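Local coordinates for DinB-like Protein (Bacillus cereus ATCC 10987, PDB 3DI5) that binds a divalent metal ion, nickel in this crystal, through three histidines of a DinB-family helical bundle, its precise function being unknown, at residues S19-K22 with M23-L27; D102-L105 with T106-N109; N118-F121 with L122-I126; I126-Q129 with N130-G134. All coordinates share one frame; numbering follows the deposited sequence.

Interaction 1. Residues S19-K22 with M23-L27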
loop_
_atom_site.group_PDB
_atom_site.type_symbol
_atom_site.label_atom_id
_atom_site.label_comp_id
_atom_site.label_asym_id
_atom_site.label_seq_id
_atom_site.Cartn_x
_atom_site.Cartn_y
_atom_site.Cartn_z
ATOM N N SER A 19 8.288 5.209 4.452
ATOM C CA SER A 19 9.165 4.789 3.358
ATOM C C SER A 19 8.467 4.812 1.986
ATOM O O SER A 19 9.034 5.263 1.012
ATOM C CB SER A 19 9.727 3.388 3.658
ATOM O OG SER A 19 10.204 2.754 2.472
ATOM N N THR A 20 7.232 4.334 1.918
ATOM C CA THR A 20 6.498 4.285 0.663
ATOM C C THR A 20 6.137 5.686 0.200
ATOM O O THR A 20 6.284 6.006 -0.972
ATOM C CB THR A 20 5.237 3.389 0.790
ATOM O OG1 THR A 20 5.653 2.093 1.227
ATOM C CG2 THR A 20 4.506 3.249 -0.538
ATOM N N GLN A 21 5.693 6.518 1.138
ATOM C CA GLN A 21 5.277 7.884 0.846
ATOM C C GLN A 21 6.434 8.732 0.326
ATOM O O GLN A 21 6.226 9.570 -0.554
ATOM C CB GLN A 21 4.676 8.524 2.099
ATOM C CG GLN A 21 4.096 9.921 1.892
ATOM C CD GLN A 21 2.793 9.900 1.125
ATOM O OE1 GLN A 21 1.790 9.390 1.612
ATOM N NE2 GLN A 21 2.791 10.489 -0.067
ATOM N N LYS A 22 7.634 8.523 0.873
ATOM C CA LYS A 22 8.840 9.237 0.424
ATOM C C LYS A 22 9.147 8.936 -1.042
ATOM O O LYS A 22 9.510 9.828 -1.805
ATOM C CB LYS A 22 10.067 8.850 1.256
ATOM C CG LYS A 22 10.118 9.424 2.662
ATOM C CD LYS A 22 11.471 9.130 3.370
ATOM C CE LYS A 22 11.846 7.634 3.268
ATOM N NZ LYS A 22 12.941 7.261 4.199
HETATM N N MSE A 23 9.018 7.664 -1.419
HETATM C CA MSE A 23 9.226 7.270 -2.795
HETATM C C MSE A 23 8.162 7.854 -3.727
HETATM O O MSE A 23 8.489 8.462 -4.748
HETATM C CB MSE A 23 9.321 5.760 -2.889
HETATM C CG MSE A 23 10.607 5.279 -2.272
HETATM SE SE MSE A 23 10.682 3.461 -2.612
HETATM C CE MSE A 23 11.955 2.916 -1.246
ATOM N N LEU A 24 6.906 7.740 -3.336
ATOM C CA LEU A 24 5.796 8.321 -4.093
ATOM C C LEU A 24 5.961 9.798 -4.270
ATOM O O LEU A 24 5.595 10.328 -5.305
ATOM C CB LEU A 24 4.435 8.023 -3.418
ATOM C CG LEU A 24 3.921 6.582 -3.597
ATOM C CD1 LEU A 24 2.594 6.374 -2.900
ATOM C CD2 LEU A 24 3.778 6.238 -5.059
ATOM N N ASP A 25 6.520 10.468 -3.261
ATOM C CA ASP A 25 6.698 11.925 -3.294
ATOM C C ASP A 25 7.759 12.375 -4.308
ATOM O O ASP A 25 7.748 13.524 -4.736
ATOM C CB ASP A 25 7.034 12.477 -1.887
ATOM C CG ASP A 25 5.813 12.528 -0.946
ATOM O OD1 ASP A 25 4.666 12.367 -1.418
ATOM O OD2 ASP A 25 5.998 12.739 0.278
ATOM N N VAL A 26 8.657 11.472 -4.695
ATOM C CA VAL A 26 9.729 11.792 -5.655
ATOM C C VAL A 26 9.300 11.617 -7.120
ATOM O O VAL A 26 9.964 12.104 -8.035
ATOM C CB VAL A 26 10.952 10.886 -5.399
ATOM C CG1 VAL A 26 12.024 11.106 -6.445
ATOM C CG2 VAL A 26 11.505 11.138 -4.004
ATOM N N LEU A 27 8.192 10.910 -7.338
ATOM C CA LEU A 27 7.780 10.526 -8.693
ATOM C C LEU A 27 7.341 11.779 -9.436
ATOM O O LEU A 27 6.795 12.715 -8.841
ATOM C CB LEU A 27 6.663 9.450 -8.660
ATOM C CG LEU A 27 7.044 7.953 -8.721
ATOM C CD1 LEU A 27 8.259 7.549 -7.914
ATOM C CD2 LEU A 27 5.848 7.078 -8.318
#
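One helical turn joins S19-K22 to M23-L27: T20 O accepts from L24 N at 3.0 Å and Q21 O from D25 N at 2.9 Å, flanked by weak bonds from M23 N to S19 O and from V26 N to K22 O, both 3.4 Å. On the side facing helix 78-99, Q21 reaches over to D25. Its CG lies opposite the backbone N (chi1 -175°), and a bend at chi2 then turns the amide along the helix, where NE2 bonds D25 OD1 at 3.0 Å. That oxygen lies almost in the amide plane, but the amide nitrogen comes from above the carboxylate plane, 40° out of it. The amide is held a second time, since NE2 also bonds A82 O, while R86 makes a long, weak ion pair with D25. On another side the extended selenomethionine M23 brings CE to 4.1 Å from S19 OG, a loose packing contact. L24 lays its CG 3.6 Å from T20 O and its side chain touches Y85 and A47. The Q21-D25 pair is an i to i+4 side-chain bridge on helix 6-26, one of the four long helices of the DinB bundle.

Interaction 2. Residues D102-L105 with T106-N109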
loop_
_atom_site.group_PDB
_atom_site.type_symbol
_atom_site.label_atom_id
_atom_site.label_comp_id
_atom_site.label_asym_id
_atom_site.label_seq_id
_atom_site.Cartn_x
_atom_site.Cartn_y
_atom_site.Cartn_z
ATOM N N ASP A 102 -6.538 -4.982 20.651
ATOM C CA ASP A 102 -5.633 -6.136 20.403
ATOM C C ASP A 102 -6.323 -7.459 20.057
ATOM O O ASP A 102 -5.760 -8.266 19.303
ATOM C CB ASP A 102 -4.719 -6.408 21.601
ATOM C CG ASP A 102 -3.847 -5.222 21.973
ATOM O OD1 ASP A 102 -3.569 -4.370 21.104
ATOM O OD2 ASP A 102 -3.445 -5.147 23.156
ATOM N N LYS A 103 -7.500 -7.704 20.647
ATOM C CA LYS A 103 -8.237 -8.960 20.453
ATOM C C LYS A 103 -8.764 -9.175 19.029
ATOM O O LYS A 103 -8.791 -10.312 18.531
ATOM C CB LYS A 103 -9.375 -9.109 21.475
ATOM C CG LYS A 103 -10.599 -8.215 21.317
ATOM C CD LYS A 103 -11.522 -8.371 22.538
ATOM C CE LYS A 103 -12.668 -7.357 22.528
ATOM N NZ LYS A 103 -13.480 -7.363 23.801
ATOM N N ASP A 104 -9.137 -8.079 18.379
ATOM C CA ASP A 104 -9.628 -8.090 17.010
ATOM C C ASP A 104 -8.615 -8.681 16.013
ATOM O O ASP A 104 -8.984 -9.124 14.921
ATOM C CB ASP A 104 -9.983 -6.673 16.586
ATOM C CG ASP A 104 -11.165 -6.112 17.340
ATOM O OD1 ASP A 104 -12.317 -6.496 17.039
ATOM O OD2 ASP A 104 -10.953 -5.257 18.225
ATOM N N LEU A 105 -7.338 -8.668 16.378
ATOM C CA LEU A 105 -6.308 -9.268 15.548
ATOM C C LEU A 105 -6.479 -10.778 15.413
ATOM O O LEU A 105 -5.913 -11.375 14.494
ATOM C CB LEU A 105 -4.918 -8.947 16.092
ATOM C CG LEU A 105 -4.497 -7.488 15.970
ATOM C CD1 LEU A 105 -3.239 -7.223 16.785
ATOM C CD2 LEU A 105 -4.287 -7.129 14.509
ATOM N N THR A 106 -7.229 -11.395 16.338
ATOM C CA THR A 106 -7.520 -12.833 16.290
ATOM C C THR A 106 -8.810 -13.186 15.545
ATOM O O THR A 106 -9.027 -14.332 15.205
ATOM C CB THR A 106 -7.613 -13.457 17.715
ATOM O OG1 THR A 106 -8.776 -12.965 18.400
ATOM C CG2 THR A 106 -6.366 -13.138 18.524
ATOM N N THR A 107 -9.704 -12.228 15.323
ATOM C CA THR A 107 -10.951 -12.536 14.628
ATOM C C THR A 107 -10.702 -13.111 13.251
ATOM O O THR A 107 -9.999 -12.506 12.428
ATOM C CB THR A 107 -11.795 -11.274 14.494
ATOM O OG1 THR A 107 -11.831 -10.678 15.779
ATOM C CG2 THR A 107 -13.209 -11.608 14.022
ATOM N N ILE A 108 -11.239 -14.306 13.016
ATOM C CA ILE A 108 -11.086 -14.995 11.736
ATOM C C ILE A 108 -12.020 -14.397 10.687
ATOM O O ILE A 108 -13.227 -14.299 10.906
ATOM C CB ILE A 108 -11.332 -16.501 11.894
ATOM C CG1 ILE A 108 -10.160 -17.134 12.645
ATOM C CG2 ILE A 108 -11.467 -17.166 10.529
ATOM C CD1 ILE A 108 -10.410 -18.565 13.011
ATOM N N ASN A 109 -11.445 -13.938 9.570
ATOM C CA ASN A 109 -12.215 -13.415 8.444
ATOM C C ASN A 109 -11.806 -14.135 7.141
ATOM O O ASN A 109 -10.866 -14.964 7.097
ATOM C CB ASN A 109 -12.037 -11.903 8.335
ATOM C CG ASN A 109 -12.985 -11.117 9.231
ATOM O OD1 ASN A 109 -14.197 -11.113 9.019
ATOM N ND2 ASN A 109 -12.429 -10.400 10.208
#
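K103 O is gripped twice by one residue, T106: OG1 donates to it at 2.7 Å and the backbone N at 2.9 Å. The two donors use different approaches. The hydroxyl lies in the carbonyl plane, whereas the N-H comes from above it, 46° out. A chi1 of 68° makes this double grip possible by holding OG1 between the backbone N and the carbonyl carbon, so that hydroxyl and N-H face the same acceptor. The methyl CG2 stays near as well, 3.7 Å from K103 O. One residue on, the same step repeats in a looser form. T107 N bonds D104 O at 3.2 Å, from high above the carbonyl plane (72° out), and T107 OG1 adds a weak bond at 3.4 Å. D104 O also accepts from N118 ND2, which brings the first turn of helix 118-142 against this acceptor. With the weak bond from L105 N to D102 O, the chain makes consecutive i to i+3 turns with helical backbone angles, and these lead from helix 78-99 into strand 108-111, the first strand of the two-stranded antiparallel hairpin. T106 and T107 lie on the protein surface, while L105 is buried, its side chain touching L122. The carboxylate of D104 turns back along the chain, where OD2 accepts from T101 N. Beyond the turns, N109 bonds N118 OD1 through ND2, and its side chain packs on F121.

Interaction 3. Residues N118-F121 with L122-I126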
loop_
_atom_site.group_PDB
_atom_site.type_symbol
_atom_site.label_atom_id
_atom_site.label_comp_id
_atom_site.label_asym_id
_atom_site.label_seq_id
_atom_site.Cartn_x
_atom_site.Cartn_y
_atom_site.Cartn_z
ATOM N N ASN A 118 -7.365 -11.710 11.459
ATOM C CA ASN A 118 -7.095 -10.369 10.968
ATOM C C ASN A 118 -5.601 -10.031 10.885
ATOM O O ASN A 118 -5.194 -9.316 9.980
ATOM C CB ASN A 118 -7.841 -9.322 11.776
ATOM C CG ASN A 118 -9.302 -9.276 11.432
ATOM O OD1 ASN A 118 -9.677 -9.521 10.288
ATOM N ND2 ASN A 118 -10.137 -8.985 12.410
ATOM N N SER A 119 -4.786 -10.566 11.794
ATOM C CA SER A 119 -3.348 -10.261 11.797
ATOM C C SER A 119 -2.634 -10.675 10.495
ATOM O O SER A 119 -1.682 -10.024 10.057
ATOM C CB SER A 119 -2.658 -10.917 12.987
ATOM O OG SER A 119 -2.943 -12.283 13.008
ATOM N N ILE A 120 -3.118 -11.737 9.876
ATOM C CA ILE A 120 -2.562 -12.231 8.635
ATOM C C ILE A 120 -2.971 -11.290 7.500
ATOM O O ILE A 120 -2.172 -10.958 6.620
ATOM C CB ILE A 120 -3.025 -13.673 8.363
ATOM C CG1 ILE A 120 -2.529 -14.632 9.456
ATOM C CG2 ILE A 120 -2.506 -14.169 7.035
ATOM C CD1 ILE A 120 -1.010 -14.757 9.580
ATOM N N PHE A 121 -4.197 -10.800 7.520
ATOM C CA PHE A 121 -4.541 -9.751 6.556
ATOM C C PHE A 121 -3.461 -8.686 6.587
ATOM O O PHE A 121 -2.988 -8.200 5.535
ATOM C CB PHE A 121 -5.876 -9.107 6.866
ATOM C CG PHE A 121 -7.061 -9.936 6.485
ATOM C CD1 PHE A 121 -7.506 -10.970 7.297
ATOM C CD2 PHE A 121 -7.749 -9.675 5.318
ATOM C CE1 PHE A 121 -8.599 -11.716 6.950
ATOM C CE2 PHE A 121 -8.854 -10.414 4.987
ATOM C CZ PHE A 121 -9.257 -11.465 5.790
ATOM N N LEU A 122 -3.094 -8.292 7.807
ATOM C CA LEU A 122 -2.236 -7.122 8.010
ATOM C C LEU A 122 -0.811 -7.472 7.586
ATOM O O LEU A 122 -0.121 -6.656 7.005
ATOM C CB LEU A 122 -2.256 -6.649 9.474
ATOM C CG LEU A 122 -3.519 -5.943 9.976
ATOM C CD1 LEU A 122 -3.329 -5.456 11.383
ATOM C CD2 LEU A 122 -3.875 -4.818 9.091
HETATM N N MSE A 123 -0.383 -8.689 7.887
HETATM C CA MSE A 123 0.918 -9.172 7.461
HETATM C C MSE A 123 0.980 -9.150 5.941
HETATM O O MSE A 123 2.016 -8.848 5.354
HETATM C CB MSE A 123 1.132 -10.604 7.957
HETATM C CG MSE A 123 2.453 -11.200 7.619
HETATM SE SE MSE A 123 2.398 -13.175 7.705
HETATM C CE MSE A 123 1.218 -13.564 6.086
ATOM N N THR A 124 -0.141 -9.495 5.317
ATOM C CA THR A 124 -0.221 -9.634 3.876
ATOM C C THR A 124 -0.151 -8.258 3.231
ATOM O O THR A 124 0.512 -8.088 2.217
ATOM C CB THR A 124 -1.487 -10.482 3.452
ATOM O OG1 THR A 124 -1.325 -11.840 3.915
ATOM C CG2 THR A 124 -1.681 -10.483 1.909
ATOM N N LEU A 125 -0.802 -7.272 3.848
ATOM C CA LEU A 125 -0.746 -5.921 3.372
ATOM C C LEU A 125 0.696 -5.409 3.270
ATOM O O LEU A 125 1.065 -4.788 2.269
ATOM C CB LEU A 125 -1.546 -5.010 4.303
ATOM C CG LEU A 125 -1.661 -3.532 3.990
ATOM C CD1 LEU A 125 -2.563 -3.281 2.781
ATOM C CD2 LEU A 125 -2.183 -2.792 5.198
ATOM N N ILE A 126 1.478 -5.635 4.319
ATOM C CA ILE A 126 2.851 -5.140 4.400
ATOM C C ILE A 126 3.741 -5.826 3.392
ATOM O O ILE A 126 4.528 -5.161 2.720
ATOM C CB ILE A 126 3.465 -5.326 5.831
ATOM C CG1 ILE A 126 2.778 -4.400 6.826
ATOM C CG2 ILE A 126 4.955 -5.004 5.839
ATOM C CD1 ILE A 126 3.248 -4.562 8.255
#
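M123 sends its CG away from the backbone N (chi1 -178°), which sets the chain alongside I120, both side chains pointing the same way, and the bend at chi3 (70°) turns its methyl to I120 CG2. Both stand on the first turns of helix 118-142, the last helix of the DinB four-helix bundle. The selenomethionine methyl CE meets I120 CG2 at 3.9 Å, and SE lies 4.2 Å from I120 CD1, an apolar i to i+3 pair on a partly exposed side of the helix. The buried side carries L122 and L125, whose side chains touch helix 6-26 at F9 and W13, helix 43-58 at L58, I54 and I57, and helix 78-99 at F92. F121 turns its ring to F111 of the hairpin, the two planes nearly perpendicular. Regular backbone bonds run through the turn, among them M123 N to S119 O at 2.9 Å and L125 N to F121 O, also 2.9 Å. T124 reaches I120 O twice: with OG1 opposite its carbonyl carbon (chi1 -66°), the hydroxyl donates to I120 O at 3.0 Å. The same oxygen accepts T124 N at 2.8 Å, and the two donors reach it from opposite faces of the carbonyl plane.

Interaction 4. Residues I126-Q129 with N130-G134. With NI (nickel (II) ion), chain B.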
loop_
_atom_site.group_PDB
_atom_site.type_symbol
_atom_site.label_atom_id
_atom_site.label_comp_id
_atom_site.label_asym_id
_atom_site.label_seq_id
_atom_site.Cartn_x
_atom_site.Cartn_y
_atom_site.Cartn_z
ATOM N N ILE A 126 1.478 -5.635 4.319
ATOM C CA ILE A 126 2.851 -5.140 4.400
ATOM C C ILE A 126 3.741 -5.826 3.392
ATOM O O ILE A 126 4.528 -5.161 2.720
ATOM C CB ILE A 126 3.465 -5.326 5.831
ATOM C CG1 ILE A 126 2.778 -4.400 6.826
ATOM C CG2 ILE A 126 4.955 -5.004 5.839
ATOM C CD1 ILE A 126 3.248 -4.562 8.255
ATOM N N ASN A 127 3.620 -7.149 3.309
ATOM C CA ASN A 127 4.406 -7.962 2.406
ATOM C C ASN A 127 4.171 -7.630 0.926
ATOM O O ASN A 127 5.126 -7.485 0.145
ATOM C CB ASN A 127 4.082 -9.435 2.614
ATOM C CG ASN A 127 4.714 -10.017 3.847
ATOM O OD1 ASN A 127 5.503 -9.363 4.537
ATOM N ND2 ASN A 127 4.376 -11.274 4.135
ATOM N N HIS A 128 2.891 -7.477 0.572
ATOM C CA HIS A 128 2.466 -7.110 -0.786
ATOM C C HIS A 128 3.067 -5.761 -1.170
ATOM O O HIS A 128 3.694 -5.649 -2.220
ATOM C CB HIS A 128 0.926 -7.095 -0.873
ATOM C CG HIS A 128 0.374 -6.626 -2.191
ATOM N ND1 HIS A 128 -0.205 -5.386 -2.357
ATOM C CD2 HIS A 128 0.288 -7.243 -3.391
ATOM C CE1 HIS A 128 -0.613 -5.259 -3.613
ATOM N NE2 HIS A 128 -0.319 -6.373 -4.260
ATOM N N GLN A 129 2.846 -4.754 -0.325
ATOM C CA GLN A 129 3.351 -3.407 -0.527
ATOM C C GLN A 129 4.873 -3.363 -0.700
ATOM O O GLN A 129 5.380 -2.600 -1.510
ATOM C CB GLN A 129 2.966 -2.551 0.650
ATOM C CG GLN A 129 3.276 -1.069 0.456
ATOM C CD GLN A 129 2.810 -0.235 1.586
ATOM O OE1 GLN A 129 1.951 0.636 1.413
ATOM N NE2 GLN A 129 3.365 -0.484 2.777
ATOM N N ASN A 130 5.577 -4.195 0.066
ATOM C CA ASN A 130 7.033 -4.224 0.084
ATOM C C ASN A 130 7.579 -4.853 -1.205
ATOM O O ASN A 130 8.581 -4.405 -1.757
ATOM C CB ASN A 130 7.497 -5.003 1.326
ATOM C CG ASN A 130 9.018 -5.029 1.496
ATOM O OD1 ASN A 130 9.748 -4.234 0.900
ATOM N ND2 ASN A 130 9.494 -5.947 2.331
ATOM N N HIS A 131 6.910 -5.897 -1.679
ATOM C CA HIS A 131 7.252 -6.516 -2.963
ATOM C C HIS A 131 7.218 -5.501 -4.107
ATOM O O HIS A 131 8.177 -5.395 -4.883
ATOM C CB HIS A 131 6.272 -7.646 -3.268
ATOM C CG HIS A 131 6.286 -8.095 -4.693
ATOM N ND1 HIS A 131 7.327 -8.819 -5.238
ATOM C CD2 HIS A 131 5.362 -7.958 -5.676
ATOM C CE1 HIS A 131 7.048 -9.094 -6.500
ATOM N NE2 HIS A 131 5.862 -8.588 -6.789
ATOM N N HIS A 132 6.103 -4.795 -4.205
ATOM C CA HIS A 132 5.873 -3.806 -5.266
ATOM C C HIS A 132 6.692 -2.530 -5.133
ATOM O O HIS A 132 7.086 -1.909 -6.140
ATOM C CB HIS A 132 4.393 -3.442 -5.328
ATOM C CG HIS A 132 3.543 -4.482 -5.974
ATOM N ND1 HIS A 132 3.681 -4.832 -7.296
ATOM C CD2 HIS A 132 2.539 -5.250 -5.483
ATOM C CE1 HIS A 132 2.795 -5.762 -7.594
ATOM N NE2 HIS A 132 2.081 -6.018 -6.518
ATOM N N ARG A 133 6.932 -2.095 -3.902
ATOM C CA ARG A 133 7.873 -0.984 -3.680
ATOM C C ARG A 133 9.292 -1.403 -4.139
ATOM O O ARG A 133 10.024 -0.619 -4.713
ATOM C CB ARG A 133 7.838 -0.559 -2.214
ATOM C CG ARG A 133 8.740 0.591 -1.871
ATOM C CD ARG A 133 8.619 0.929 -0.409
ATOM N NE ARG A 133 9.119 -0.177 0.384
ATOM C CZ ARG A 133 8.737 -0.466 1.627
ATOM N NH1 ARG A 133 7.827 0.260 2.270
ATOM N NH2 ARG A 133 9.280 -1.508 2.220
ATOM N N GLY A 134 9.651 -2.656 -3.939
ATOM C CA GLY A 134 10.911 -3.185 -4.441
ATOM C C GLY A 134 10.997 -2.987 -5.951
ATOM O O GLY A 134 12.040 -2.607 -6.475
HETATM NI NI NI B . 0.023 -7.204 -6.448
HETATM O O HOH W 1 7.734 -7.932 3.886
HETATM O O HOH W 2 0.002 -7.764 -8.785
HETATM O O HOH W 3 0.807 -9.280 -5.946
HETATM O O HOH W 4 -2.139 -8.145 -6.318
#
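H132 directs the edge of its imidazole at one face of the H128 ring, with CD2 3.3 Å above that plane and offset toward the rim. The pair is an offset edge-to-face stack, centroids 4.7 Å apart and planes at 75°. H131 CD2 lies over the centre of one face of H132, 3.7 Å above it, and water 3 sits at the edge of H128, in its plane. Different first torsions make the two metal-binding rings converge from successive turns: CG of H128 is opposite the backbone N (chi1 175°), that of H132 opposite the carbonyl carbon (chi1 -76°). Each NE2 binds nickel at 2.4 Å, and H49 of helix 43-58 supplies the third histidine. On the side of the ring away from the metal, H132 ND1 bonds Q135 OE1, a second-shell bond that, with the NE2-nickel bond, restrains the ring's rotation. On another side of the helix, water 1 bridges N127 OD1 (2.7 Å) and N130 ND2 (3.1 Å), and R133 forms a salt bridge with E16. Waters 2 and 4 lie nearly opposite the NE2 atoms of H128 and H132, respectively, and water 3 lies at close to a right angle to both nitrogens. Nickel therefore has three histidines and three waters in a roughly octahedral shell, and the watery half could be where an outside ligand would enter by displacing water.

All four contacts are local and follow one another along the chain, so none encloses a long loop or nests in another. Interaction 1 lies on helix 6-26; interaction 2 follows helix 78-99 and leads into the hairpin; interactions 3 and 4 share I126 and run on consecutively along helix 118-142. This last helix joins the set. At its start, 118-126 packs on 102-109 through polar and apolar contacts, their centres about 11 Å apart. Further on, R133 of 126-134 meets T20, S19 and M23 of interaction 1, tying the metal-bearing turns to helix 6-26. Interactions 1 and 2, about 31 Å apart between centres, lie on opposite sides of the chain's centre.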